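Local coordinates for protein probable AP endonuclease (African swine fever virus, PDB 6KI3) that probably cleaves DNA on the 5' side of abasic sites during repair and removes mismatched 3' ends, using zinc, at residues P149-H153 with G232-D236; G180-A186 with H219-N225; Y86-W91 with L119-V124. Numbering follows the deposited sequence.

Interaction 1 of 3, residues P149-H153 with G232-D236; sequences PHNKH and GSGID. With ZN (zinc ion), chain I; nucleotides of chain D; nucleotides of chain B.
Two side chains of 149-153 reach carbonyls of 232-236: Lys152 NZ donates to Gly232 O at 2.7 Å, and His150 ND1 donates to Gly234 O at 3.1 Å with a nearly straight N-H...O angle of 163°. With the imidazole so placed (chi1 p, chi2 89°), a water lies 2.9 Å from His150 NE2 and donates to Asp236 OD2 at 2.7 Å. The same Asp236 OD2 binds a zinc ion at 2.0 Å, whose site His187 and His238 help complete. Asp236 CB sits over one face of the His150 ring, a CH-pi contact 3.4 Å from the centroid.

Both segments are irregular, and their backbones come closest at Asn151 and Gly234, with CA atoms 3.8 Å apart. Gly234 (phi/psi 72/-6) leaves room there; a CB would clash with Lys152 CB. Gly232 also has positive phi (107/12), and between the glycines Ser233 OG accepts from Ile235 N at 2.9 Å, forming an ST turn. Asn151 CA-to-CB points away, and its carboxamide bonds to Lys157 and Tyr156 O. Farther out, His153 NE2 donates to OP2 of DG14 of chain D at 2.7 Å.

Such loops at the C-terminal end of the strands, joining a zinc ligand to DNA-backbone contacts, form the active-site rim of an endonuclease IV-type TIM barrel.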
loop_
_atom_site.group_PDB
_atom_site.type_symbol
_atom_site.label_atom_id
_atom_site.label_comp_id
_atom_site.label_asym_id
_atom_site.label_seq_id
_atom_site.Cartn_x
_atom_site.Cartn_y
_atom_site.Cartn_z
ATOM N N PRO A 149 -9.601 3.190 -3.808
ATOM C CA PRO A 149 -9.471 3.157 -5.270
ATOM C C PRO A 149 -9.534 4.539 -5.899
ATOM O O PRO A 149 -9.532 5.556 -5.198
ATOM C CB PRO A 149 -10.662 2.296 -5.698
ATOM C CG PRO A 149 -11.703 2.606 -4.671
ATOM C CD PRO A 149 -10.965 2.844 -3.369
ATOM N N HIS A 150 -9.594 4.581 -7.227
ATOM C CA HIS A 150 -9.697 5.833 -7.964
ATOM C C HIS A 150 -10.710 5.667 -9.085
ATOM O O HIS A 150 -10.608 4.732 -9.884
ATOM C CB HIS A 150 -8.334 6.256 -8.530
ATOM C CG HIS A 150 -7.723 5.245 -9.449
ATOM N ND1 HIS A 150 -7.962 5.233 -10.806
ATOM C CD2 HIS A 150 -6.891 4.204 -9.204
ATOM C CE1 HIS A 150 -7.302 4.231 -11.358
ATOM N NE2 HIS A 150 -6.644 3.592 -10.409
ATOM N N ASN A 151 -11.697 6.559 -9.128
ATOM C CA ASN A 151 -12.627 6.623 -10.246
ATOM C C ASN A 151 -13.242 8.014 -10.278
ATOM O O ASN A 151 -13.046 8.825 -9.371
ATOM C CB ASN A 151 -13.706 5.530 -10.165
ATOM C CG ASN A 151 -14.726 5.774 -9.061
ATOM O OD1 ASN A 151 -15.530 6.705 -9.127
ATOM N ND2 ASN A 151 -14.712 4.913 -8.051
ATOM N N LYS A 152 -13.996 8.277 -11.343
ATOM C CA LYS A 152 -14.616 9.578 -11.556
ATOM C C LYS A 152 -16.133 9.510 -11.594
ATOM O O LYS A 152 -16.801 10.310 -10.929
ATOM C CB LYS A 152 -14.095 10.199 -12.863
ATOM C CG LYS A 152 -14.786 11.496 -13.244
ATOM C CD LYS A 152 -13.779 12.591 -13.537
ATOM C CE LYS A 152 -14.409 13.965 -13.395
ATOM N NZ LYS A 152 -14.144 14.552 -12.051
ATOM N N HIS A 153 -16.700 8.572 -12.351
ATOM C CA HIS A 153 -18.124 8.585 -12.654
ATOM C C HIS A 153 -18.963 7.741 -11.704
ATOM O O HIS A 153 -20.195 7.809 -11.769
ATOM C CB HIS A 153 -18.355 8.106 -14.090
ATOM C CG HIS A 153 -17.532 8.833 -15.106
ATOM N ND1 HIS A 153 -17.568 10.203 -15.249
ATOM C CD2 HIS A 153 -16.648 8.382 -16.026
ATOM C CE1 HIS A 153 -16.742 10.565 -16.216
ATOM N NE2 HIS A 153 -16.172 9.479 -16.703
ATOM N N GLY A 232 -9.551 14.953 -8.820
ATOM C CA GLY A 232 -10.800 14.554 -9.424
ATOM C C GLY A 232 -10.675 13.850 -10.768
ATOM O O GLY A 232 -11.659 13.801 -11.511
ATOM N N SER A 233 -9.515 13.450 -11.148
ATOM C CA SER A 233 -9.329 12.822 -12.396
ATOM C C SER A 233 -9.984 11.473 -12.685
ATOM O O SER A 233 -10.484 11.273 -13.768
ATOM C CB SER A 233 -7.822 12.722 -12.531
ATOM O OG SER A 233 -7.449 11.846 -13.536
ATOM N N GLY A 234 -10.053 10.584 -11.700
ATOM C CA GLY A 234 -10.360 9.192 -11.961
ATOM C C GLY A 234 -9.238 8.434 -12.624
ATOM O O GLY A 234 -9.352 7.217 -12.793
ATOM N N ILE A 235 -8.155 9.117 -13.000
ATOM C CA ILE A 235 -7.006 8.514 -13.658
ATOM C C ILE A 235 -5.851 8.486 -12.670
ATOM O O ILE A 235 -5.648 9.438 -11.906
ATOM C CB ILE A 235 -6.629 9.285 -14.938
ATOM C CG1 ILE A 235 -7.853 9.457 -15.838
ATOM C CG2 ILE A 235 -5.526 8.565 -15.695
ATOM C CD1 ILE A 235 -7.659 10.467 -16.946
ATOM N N ASP A 236 -5.092 7.395 -12.687
ATOM C CA ASP A 236 -4.044 7.137 -11.708
ATOM C C ASP A 236 -2.681 7.254 -12.379
ATOM O O ASP A 236 -2.313 6.411 -13.203
ATOM C CB ASP A 236 -4.233 5.756 -11.085
ATOM C CG ASP A 236 -3.218 5.462 -10.004
ATOM O OD1 ASP A 236 -2.841 6.400 -9.272
ATOM O OD2 ASP A 236 -2.796 4.293 -9.890
HETATM ZN ZN ZN I . -2.170 3.831 -8.033
ATOM P P DC D 13 -14.107 5.729 -14.066
ATOM O OP1 DC D 13 -14.227 6.883 -13.154
ATOM O OP2 DC D 13 -15.330 5.057 -14.559
ATOM O "O5'" DC D 13 -13.238 6.162 -15.338
ATOM C "C5'" DC D 13 -12.028 6.886 -15.155
ATOM C "C4'" DC D 13 -11.186 6.861 -16.418
ATOM O "O4'" DC D 13 -10.880 5.497 -16.767
ATOM C "C3'" DC D 13 -11.863 7.424 -17.651
ATOM O "O3'" DC D 13 -11.692 8.837 -17.696
ATOM C "C2'" DC D 13 -11.105 6.734 -18.788
ATOM C "C1'" DC D 13 -10.647 5.413 -18.161
ATOM N N1 DC D 13 -11.359 4.216 -18.698
ATOM C C2 DC D 13 -10.748 3.434 -19.683
ATOM O O2 DC D 13 -9.625 3.751 -20.094
ATOM N N3 DC D 13 -11.405 2.347 -20.161
ATOM C C4 DC D 13 -12.616 2.039 -19.691
ATOM N N4 DC D 13 -13.225 0.960 -20.192
ATOM C C5 DC D 13 -13.254 2.825 -18.688
ATOM C C6 DC D 13 -12.597 3.895 -18.227
ATOM P P DG D 14 -12.713 9.753 -18.536
ATOM O OP1 DG D 14 -12.469 11.160 -18.149
ATOM O OP2 DG D 14 -14.065 9.170 -18.395
ATOM O "O5'" DG D 14 -12.255 9.547 -20.055
ATOM C "C5'" DG D 14 -10.922 9.849 -20.444
ATOM C "C4'" DG D 14 -10.595 9.204 -21.778
ATOM O "O4'" DG D 14 -10.873 7.785 -21.709
ATOM C "C3'" DG D 14 -11.391 9.747 -22.965
ATOM O "O3'" DG D 14 -10.505 10.228 -23.964
ATOM C "C2'" DG D 14 -12.217 8.553 -23.461
ATOM C "C1'" DG D 14 -11.453 7.356 -22.913
ATOM N N9 DG D 14 -12.316 6.211 -22.623
ATOM C C8 DG D 14 -13.357 6.170 -21.728
ATOM N N7 DG D 14 -13.956 5.013 -21.678
ATOM C C5 DG D 14 -13.270 4.234 -22.600
ATOM C C6 DG D 14 -13.468 2.885 -22.981
ATOM O O6 DG D 14 -14.319 2.087 -22.562
ATOM N N1 DG D 14 -12.553 2.482 -23.949
ATOM C C2 DG D 14 -11.570 3.281 -24.483
ATOM N N2 DG D 14 -10.782 2.714 -25.408
ATOM N N3 DG D 14 -11.371 4.547 -24.136
ATOM C C4 DG D 14 -12.256 4.957 -23.193
ATOM P P DC B 9 0.729 3.352 -15.329
ATOM O OP1 DC B 9 1.260 4.508 -14.645
ATOM O OP2 DC B 9 1.627 2.472 -16.037
ATOM O "O5'" DC B 9 -0.074 2.526 -14.257
ATOM C "C5'" DC B 9 -0.960 3.219 -13.402
ATOM C "C4'" DC B 9 -1.747 2.268 -12.540
ATOM O "O4'" DC B 9 -2.646 1.507 -13.352
ATOM C "C3'" DC B 9 -0.933 1.234 -11.786
ATOM O "O3'" DC B 9 -0.623 1.756 -10.505
ATOM C "C2'" DC B 9 -1.913 0.089 -11.628
ATOM C "C1'" DC B 9 -2.989 0.329 -12.678
ATOM N N1 DC B 9 -3.058 -0.730 -13.667
ATOM C C2 DC B 9 -4.106 -1.642 -13.620
ATOM O O2 DC B 9 -4.967 -1.515 -12.750
ATOM N N3 DC B 9 -4.172 -2.618 -14.542
ATOM C C4 DC B 9 -3.223 -2.720 -15.469
ATOM N N4 DC B 9 -3.311 -3.716 -16.338
ATOM C C5 DC B 9 -2.138 -1.807 -15.538
ATOM C C6 DC B 9 -2.090 -0.841 -14.621
HETATM O O HOH W 1 -4.271 1.988 -10.131
#

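Interaction 2 of 3, residues G180-A186 with H219-N225; sequences GLCIDTA and HIMFHLN. With ZN (zinc ion), chain J.
Neighbouring parallel strands of the TIM barrel carry two zinc ligands at their C-terminal ends. The axes of strand segments 180-184 and 220-223 approach to 4.6 Å and cross at -23°, in register Leu181-Ile220, Cys182-Met221, Ile183-Phe222 and Asp184-His223. The ladder comprises Leu181 N to His219 O (2.8 Å), Met221 N to Leu181 O, Ile183 N to Met221 O and His223 N to Ile183 O (each 2.9 Å), then Thr185 N to His223 O (3.2 Å). On one face Ile183 CD1 packs 3.7 Å from Phe222 CE2, beneath helices 198-209 and 258-269. On the other, Cys182 SG lies over the His223 ring, 3.4 Å from its centroid. Zinc is bound by Asp184 OD2 (2.1 Å) and His223 ND1 (2.3 Å), with Glu147 and Glu276; His223 NE2 bonds Gln48. Thr185 OG1 donates to Asn225 O (2.7 Å). Asn225 ND2, also bonded to Glu276, donates to Asp184 OD1 (chi1 t) at 3.2 Å, and OD1 weakly caps Ala186 N. Asp184 thus links metal to strand ends.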
loop_
_atom_site.group_PDB
_atom_site.type_symbol
_atom_site.label_atom_id
_atom_site.label_comp_id
_atom_site.label_asym_id
_atom_site.label_seq_id
_atom_site.Cartn_x
_atom_site.Cartn_y
_atom_site.Cartn_z
ATOM N N GLY A 180 -8.103 -4.648 7.157
ATOM C CA GLY A 180 -7.439 -3.378 7.357
ATOM C C GLY A 180 -7.754 -2.410 6.230
ATOM O O GLY A 180 -8.481 -2.734 5.288
ATOM N N LEU A 181 -7.186 -1.214 6.354
ATOM C CA LEU A 181 -7.376 -0.141 5.389
ATOM C C LEU A 181 -6.024 0.302 4.854
ATOM O O LEU A 181 -5.082 0.503 5.629
ATOM C CB LEU A 181 -8.108 1.046 6.023
ATOM C CG LEU A 181 -8.109 2.356 5.232
ATOM C CD1 LEU A 181 -8.919 2.216 3.953
ATOM C CD2 LEU A 181 -8.636 3.503 6.083
ATOM N N CYS A 182 -5.931 0.447 3.536
ATOM C CA CYS A 182 -4.752 0.999 2.881
ATOM C C CYS A 182 -5.143 2.315 2.225
ATOM O O CYS A 182 -5.996 2.339 1.332
ATOM C CB CYS A 182 -4.183 0.028 1.847
ATOM S SG CYS A 182 -2.693 0.635 1.022
ATOM N N ILE A 183 -4.527 3.403 2.671
ATOM C CA ILE A 183 -4.831 4.740 2.178
ATOM C C ILE A 183 -3.764 5.113 1.158
ATOM O O ILE A 183 -2.612 5.381 1.518
ATOM C CB ILE A 183 -4.898 5.761 3.320
ATOM C CG1 ILE A 183 -6.022 5.398 4.290
ATOM C CG2 ILE A 183 -5.102 7.166 2.772
ATOM C CD1 ILE A 183 -6.072 6.280 5.514
ATOM N N ASP A 184 -4.141 5.124 -0.117
ATOM C CA ASP A 184 -3.265 5.564 -1.196
ATOM C C ASP A 184 -3.577 7.031 -1.472
ATOM O O ASP A 184 -4.662 7.360 -1.964
ATOM C CB ASP A 184 -3.455 4.703 -2.444
ATOM C CG ASP A 184 -2.333 4.876 -3.451
ATOM O OD1 ASP A 184 -1.942 6.030 -3.726
ATOM O OD2 ASP A 184 -1.833 3.852 -3.966
ATOM N N THR A 185 -2.623 7.909 -1.151
ATOM C CA THR A 185 -2.867 9.345 -1.245
ATOM C C THR A 185 -3.121 9.779 -2.684
ATOM O O THR A 185 -3.947 10.664 -2.937
ATOM C CB THR A 185 -1.689 10.120 -0.653
ATOM O OG1 THR A 185 -0.479 9.744 -1.325
ATOM C CG2 THR A 185 -1.552 9.825 0.833
ATOM N N ALA A 186 -2.418 9.172 -3.643
ATOM C CA ALA A 186 -2.648 9.494 -5.047
ATOM C C ALA A 186 -4.043 9.098 -5.511
ATOM O O ALA A 186 -4.552 9.683 -6.473
ATOM C CB ALA A 186 -1.599 8.810 -5.926
ATOM N N HIS A 219 -4.679 -1.138 12.179
ATOM C CA HIS A 219 -5.021 -1.807 10.930
ATOM C C HIS A 219 -5.058 -0.828 9.761
ATOM O O HIS A 219 -5.883 -0.950 8.853
ATOM C CB HIS A 219 -6.360 -2.530 11.054
ATOM C CG HIS A 219 -6.304 -3.771 11.887
ATOM N ND1 HIS A 219 -5.926 -3.764 13.213
ATOM C CD2 HIS A 219 -6.581 -5.062 11.584
ATOM C CE1 HIS A 219 -5.971 -4.995 13.689
ATOM N NE2 HIS A 219 -6.365 -5.802 12.721
ATOM N N ILE A 220 -4.165 0.161 9.769
ATOM C CA ILE A 220 -4.101 1.176 8.724
ATOM C C ILE A 220 -2.677 1.239 8.191
ATOM O O ILE A 220 -1.723 1.353 8.968
ATOM C CB ILE A 220 -4.548 2.559 9.237
ATOM C CG1 ILE A 220 -6.035 2.544 9.599
ATOM C CG2 ILE A 220 -4.264 3.630 8.197
ATOM C CD1 ILE A 220 -6.573 3.891 10.048
ATOM N N MET A 221 -2.536 1.155 6.868
ATOM C CA MET A 221 -1.263 1.334 6.187
ATOM C C MET A 221 -1.428 2.396 5.107
ATOM O O MET A 221 -2.544 2.776 4.746
ATOM C CB MET A 221 -0.755 0.021 5.575
ATOM C CG MET A 221 -1.573 -0.470 4.395
ATOM S SD MET A 221 -0.808 -1.880 3.577
ATOM C CE MET A 221 0.616 -1.101 2.820
ATOM N N PHE A 222 -0.301 2.875 4.581
ATOM C CA PHE A 222 -0.308 4.010 3.669
ATOM C C PHE A 222 0.541 3.745 2.436
ATOM O O PHE A 222 1.608 3.127 2.517
ATOM C CB PHE A 222 0.197 5.277 4.362
ATOM C CG PHE A 222 -0.805 5.894 5.285
ATOM C CD1 PHE A 222 -0.874 5.507 6.611
ATOM C CD2 PHE A 222 -1.684 6.860 4.823
ATOM C CE1 PHE A 222 -1.798 6.073 7.460
ATOM C CE2 PHE A 222 -2.612 7.432 5.670
ATOM C CZ PHE A 222 -2.669 7.038 6.991
ATOM N N HIS A 223 0.051 4.227 1.297
ATOM C CA HIS A 223 0.825 4.348 0.067
ATOM C C HIS A 223 1.105 5.832 -0.140
ATOM O O HIS A 223 0.199 6.595 -0.491
ATOM C CB HIS A 223 0.073 3.760 -1.125
ATOM C CG HIS A 223 -0.020 2.266 -1.110
ATOM N ND1 HIS A 223 -0.884 1.568 -1.926
ATOM C CD2 HIS A 223 0.648 1.337 -0.387
ATOM C CE1 HIS A 223 -0.747 0.273 -1.703
ATOM N NE2 HIS A 223 0.175 0.107 -0.773
ATOM N N LEU A 224 2.352 6.243 0.092
ATOM C CA LEU A 224 2.742 7.650 -0.013
ATOM C C LEU A 224 3.106 7.941 -1.463
ATOM O O LEU A 224 4.253 7.783 -1.883
ATOM C CB LEU A 224 3.897 7.965 0.930
ATOM C CG LEU A 224 3.627 7.777 2.424
ATOM C CD1 LEU A 224 4.771 8.348 3.252
ATOM C CD2 LEU A 224 2.303 8.414 2.817
ATOM N N ASN A 225 2.117 8.383 -2.235
ATOM C CA ASN A 225 2.295 8.649 -3.656
ATOM C C ASN A 225 1.782 10.039 -3.990
ATOM O O ASN A 225 0.643 10.383 -3.655
ATOM C CB ASN A 225 1.561 7.613 -4.516
ATOM C CG ASN A 225 2.005 6.194 -4.233
ATOM O OD1 ASN A 225 3.176 5.942 -3.948
ATOM N ND2 ASN A 225 1.069 5.255 -4.315
HETATM ZN ZN ZN J . -1.379 1.791 -4.200
#

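Interaction 3 of 3, residues Y86-W91 with L119-V124; sequences YLDVPW and LHLGAV. With ZN (zinc ion), chain K; nucleotides of chain D; nucleotides of chain B; nucleotides of chain C.
No hydrogen bond joins these two segments, although one carries a zinc ligand and the other lies against DNA; they meet by packing of side chains on one another and on the backbone of 120-122, with the closest CA atoms, those of Asp88 and Leu119, 6.7 Å apart. Trp91 (chi1 p, chi2 86°) has the largest area buried by the other segment. His120 O meets the indole edge, 3.2 Å from Trp91 CZ2, and Gly122 N is also 3.2 Å from Trp91 CZ2, while Val124 CG2 packs over a ring face, 4.1 Å from Trp91 CD1. A CB on Gly122 would clash with Trp91 NE1. Leu119 (chi1 m) packs its CD2 3.6 Å from Asp88 CB and its CD1 4.1 Å from Pro90 CG, next to helix 96-112. In the TIM barrel, 86-91 follows strand 79-83, while 119-124 runs off the end of the parallel strand 116-120, where the active site lies. His120 NE2 binds zinc at 2.1 Å, alongside His83 and Glu147. Asp88 centres an inverse gamma turn; Leu87 and Val89, either side of it in sequence, touch the DNA, Leu87 CD2 lying 3.4 Å from C8 of DG10 of chain D. Tyr86 CE1 comes 4.2 Å from His120 CE1, and C2 of DC9 of chain B lies over one face of the Tyr86 ring.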
loop_
_atom_site.group_PDB
_atom_site.type_symbol
_atom_site.label_atom_id
_atom_site.label_comp_id
_atom_site.label_asym_id
_atom_site.label_seq_id
_atom_site.Cartn_x
_atom_site.Cartn_y
_atom_site.Cartn_z
ATOM N N TYR A 86 -4.269 -7.851 -9.934
ATOM C CA TYR A 86 -5.379 -7.026 -10.390
ATOM C C TYR A 86 -6.641 -7.839 -10.646
ATOM O O TYR A 86 -7.709 -7.248 -10.835
ATOM C CB TYR A 86 -4.973 -6.262 -11.652
ATOM C CG TYR A 86 -3.778 -5.359 -11.444
ATOM C CD1 TYR A 86 -3.554 -4.748 -10.218
ATOM C CD2 TYR A 86 -2.868 -5.128 -12.467
ATOM C CE1 TYR A 86 -2.464 -3.927 -10.017
ATOM C CE2 TYR A 86 -1.773 -4.306 -12.276
ATOM C CZ TYR A 86 -1.577 -3.708 -11.047
ATOM O OH TYR A 86 -0.491 -2.889 -10.842
ATOM N N LEU A 87 -6.545 -9.167 -10.649
ATOM C CA LEU A 87 -7.693 -10.040 -10.842
ATOM C C LEU A 87 -8.345 -10.456 -9.530
ATOM O O LEU A 87 -9.306 -11.230 -9.552
ATOM C CB LEU A 87 -7.285 -11.297 -11.619
ATOM C CG LEU A 87 -6.211 -11.182 -12.704
ATOM C CD1 LEU A 87 -5.934 -12.546 -13.320
ATOM C CD2 LEU A 87 -6.612 -10.187 -13.773
ATOM N N ASP A 88 -7.844 -9.968 -8.393
ATOM C CA ASP A 88 -8.361 -10.356 -7.081
ATOM C C ASP A 88 -9.579 -9.498 -6.734
ATOM O O ASP A 88 -9.563 -8.652 -5.838
ATOM C CB ASP A 88 -7.273 -10.235 -6.023
ATOM C CG ASP A 88 -6.164 -11.253 -6.207
ATOM O OD1 ASP A 88 -6.415 -12.302 -6.838
ATOM O OD2 ASP A 88 -5.043 -11.005 -5.716
ATOM N N VAL A 89 -10.658 -9.738 -7.472
ATOM C CA VAL A 89 -11.920 -9.035 -7.257
ATOM C C VAL A 89 -12.917 -10.023 -6.661
ATOM O O VAL A 89 -13.616 -10.722 -7.408
ATOM C CB VAL A 89 -12.447 -8.421 -8.564
ATOM C CG1 VAL A 89 -13.572 -7.440 -8.276
ATOM C CG2 VAL A 89 -11.315 -7.741 -9.324
ATOM N N PRO A 90 -13.018 -10.114 -5.331
ATOM C CA PRO A 90 -13.862 -11.159 -4.728
ATOM C C PRO A 90 -15.351 -10.951 -4.944
ATOM O O PRO A 90 -16.123 -11.895 -4.737
ATOM C CB PRO A 90 -13.509 -11.084 -3.233
ATOM C CG PRO A 90 -12.282 -10.218 -3.145
ATOM C CD PRO A 90 -12.340 -9.296 -4.314
ATOM N N TRP A 91 -15.778 -9.757 -5.347
ATOM C CA TRP A 91 -17.188 -9.457 -5.552
ATOM C C TRP A 91 -17.592 -9.493 -7.020
ATOM O O TRP A 91 -18.702 -9.066 -7.356
ATOM C CB TRP A 91 -17.527 -8.094 -4.949
ATOM C CG TRP A 91 -16.481 -7.056 -5.207
ATOM C CD1 TRP A 91 -16.376 -6.252 -6.304
ATOM C CD2 TRP A 91 -15.386 -6.713 -4.350
ATOM N NE1 TRP A 91 -15.284 -5.427 -6.182
ATOM C CE2 TRP A 91 -14.658 -5.691 -4.991
ATOM C CE3 TRP A 91 -14.951 -7.170 -3.102
ATOM C CZ2 TRP A 91 -13.521 -5.119 -4.427
ATOM C CZ3 TRP A 91 -13.821 -6.599 -2.543
ATOM C CH2 TRP A 91 -13.119 -5.585 -3.205
ATOM N N LEU A 119 -5.824 -5.584 -1.406
ATOM C CA LEU A 119 -6.823 -5.763 -2.447
ATOM C C LEU A 119 -7.451 -4.417 -2.776
ATOM O O LEU A 119 -7.606 -3.556 -1.905
ATOM C CB LEU A 119 -7.912 -6.760 -2.025
ATOM C CG LEU A 119 -7.458 -8.191 -1.724
ATOM C CD1 LEU A 119 -8.655 -9.113 -1.536
ATOM C CD2 LEU A 119 -6.542 -8.709 -2.822
ATOM N N HIS A 120 -7.810 -4.240 -4.044
ATOM C CA HIS A 120 -8.370 -2.982 -4.518
ATOM C C HIS A 120 -9.879 -2.969 -4.329
ATOM O O HIS A 120 -10.576 -3.886 -4.775
ATOM C CB HIS A 120 -8.022 -2.755 -5.988
ATOM C CG HIS A 120 -6.607 -2.329 -6.211
ATOM N ND1 HIS A 120 -6.101 -2.046 -7.461
ATOM C CD2 HIS A 120 -5.589 -2.134 -5.340
ATOM C CE1 HIS A 120 -4.833 -1.697 -7.351
ATOM N NE2 HIS A 120 -4.497 -1.741 -6.074
ATOM N N LEU A 121 -10.376 -1.928 -3.668
ATOM C CA LEU A 121 -11.813 -1.742 -3.543
ATOM C C LEU A 121 -12.423 -1.451 -4.907
ATOM O O LEU A 121 -11.825 -0.768 -5.741
ATOM C CB LEU A 121 -12.123 -0.600 -2.578
ATOM C CG LEU A 121 -11.892 -0.862 -1.091
ATOM C CD1 LEU A 121 -12.055 0.422 -0.298
ATOM C CD2 LEU A 121 -12.853 -1.929 -0.591
ATOM N N GLY A 122 -13.620 -1.984 -5.133
ATOM C CA GLY A 122 -14.337 -1.710 -6.357
ATOM C C GLY A 122 -15.235 -0.495 -6.235
ATOM O O GLY A 122 -15.504 0.008 -5.147
ATOM N N ALA A 123 -15.699 -0.020 -7.388
ATOM C CA ALA A 123 -16.633 1.097 -7.422
ATOM C C ALA A 123 -18.057 0.589 -7.245
ATOM O O ALA A 123 -18.950 0.930 -8.028
ATOM C CB ALA A 123 -16.490 1.875 -8.729
ATOM N N VAL A 124 -18.274 -0.232 -6.219
ATOM C CA VAL A 124 -19.566 -0.865 -5.987
ATOM C C VAL A 124 -20.062 -0.515 -4.590
ATOM O O VAL A 124 -19.375 0.172 -3.826
ATOM C CB VAL A 124 -19.481 -2.391 -6.176
ATOM C CG1 VAL A 124 -19.067 -2.729 -7.602
ATOM C CG2 VAL A 124 -18.510 -2.998 -5.177
HETATM ZN ZN ZN K . -2.701 -0.918 -5.261
ATOM P P DG D 10 -11.140 -11.402 -15.992
ATOM O OP1 DG D 10 -12.613 -11.297 -15.893
ATOM O OP2 DG D 10 -10.451 -10.960 -17.225
ATOM O "O5'" DG D 10 -10.489 -10.621 -14.760
ATOM C "C5'" DG D 10 -10.970 -10.850 -13.443
ATOM C "C4'" DG D 10 -11.323 -9.541 -12.760
ATOM O "O4'" DG D 10 -10.156 -8.682 -12.721
ATOM C "C3'" DG D 10 -12.415 -8.725 -13.438
ATOM O "O3'" DG D 10 -13.154 -8.013 -12.457
ATOM C "C2'" DG D 10 -11.624 -7.783 -14.342
ATOM C "C1'" DG D 10 -10.366 -7.530 -13.517
ATOM N N9 DG D 10 -9.168 -7.315 -14.325
ATOM C C8 DG D 10 -8.711 -8.103 -15.353
ATOM N N7 DG D 10 -7.604 -7.668 -15.888
ATOM C C5 DG D 10 -7.308 -6.517 -15.171
ATOM C C6 DG D 10 -6.225 -5.615 -15.300
ATOM O O6 DG D 10 -5.282 -5.657 -16.101
ATOM N N1 DG D 10 -6.304 -4.579 -14.372
ATOM C C2 DG D 10 -7.304 -4.434 -13.438
ATOM N N2 DG D 10 -7.209 -3.370 -12.628
ATOM N N3 DG D 10 -8.322 -5.273 -13.306
ATOM C C4 DG D 10 -8.260 -6.287 -14.202
ATOM P P DC B 9 0.729 3.352 -15.329
ATOM O OP1 DC B 9 1.260 4.508 -14.645
ATOM O OP2 DC B 9 1.627 2.472 -16.037
ATOM O "O5'" DC B 9 -0.074 2.526 -14.257
ATOM C "C5'" DC B 9 -0.960 3.219 -13.402
ATOM C "C4'" DC B 9 -1.747 2.268 -12.540
ATOM O "O4'" DC B 9 -2.646 1.507 -13.352
ATOM C "C3'" DC B 9 -0.933 1.234 -11.786
ATOM O "O3'" DC B 9 -0.623 1.756 -10.505
ATOM C "C2'" DC B 9 -1.913 0.089 -11.628
ATOM C "C1'" DC B 9 -2.989 0.329 -12.678
ATOM N N1 DC B 9 -3.058 -0.730 -13.667
ATOM C C2 DC B 9 -4.106 -1.642 -13.620
ATOM O O2 DC B 9 -4.967 -1.515 -12.750
ATOM N N3 DC B 9 -4.172 -2.618 -14.542
ATOM C C4 DC B 9 -3.223 -2.720 -15.469
ATOM N N4 DC B 9 -3.311 -3.716 -16.338
ATOM C C5 DC B 9 -2.138 -1.807 -15.538
ATOM C C6 DC B 9 -2.090 -0.841 -14.621
ATOM P P DC C 2 2.619 -1.642 -11.678
ATOM O OP1 DC C 2 3.369 -0.864 -12.688
ATOM O OP2 DC C 2 1.143 -1.556 -11.619
ATOM O "O5'" DC C 2 3.004 -3.184 -11.826
ATOM C "C5'" DC C 2 4.363 -3.567 -11.967
ATOM C "C4'" DC C 2 4.509 -5.068 -11.816
ATOM O "O4'" DC C 2 3.821 -5.736 -12.906
ATOM C "C3'" DC C 2 5.940 -5.586 -11.846
ATOM O "O3'" DC C 2 6.040 -6.726 -11.002
ATOM C "C2'" DC C 2 6.133 -5.947 -13.318
ATOM C "C1'" DC C 2 4.746 -6.451 -13.703
ATOM N N1 DC C 2 4.401 -6.215 -15.134
ATOM C C2 DC C 2 3.653 -7.169 -15.833
ATOM O O2 DC C 2 3.293 -8.200 -15.251
ATOM N N3 DC C 2 3.342 -6.935 -17.132
ATOM C C4 DC C 2 3.747 -5.811 -17.724
ATOM N N4 DC C 2 3.417 -5.625 -19.007
ATOM C C5 DC C 2 4.509 -4.826 -17.028
ATOM C C6 DC C 2 4.809 -5.067 -15.748
#

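From the N terminus, interaction 3 comes first: 86-91, after strand 79-83, meets 119-124 at the end of strand 116-120, closing a loop that includes helix 96-112. The chain then passes through strand 143-147 to open interaction 1 at 149-153. Before that loop closes at 232-236, it encloses the whole of interaction 2, where 180-186 pairs with 219-225 in the barrel wall. Interactions 1 and 3 follow one another along the sequence yet touch in space, Pro149 CB lying 3.3 Å from Leu121 O. Interactions 2 and 3 reach the same sheet. Each of the three contacts carries a ligand of a different zinc ion of the trinuclear site.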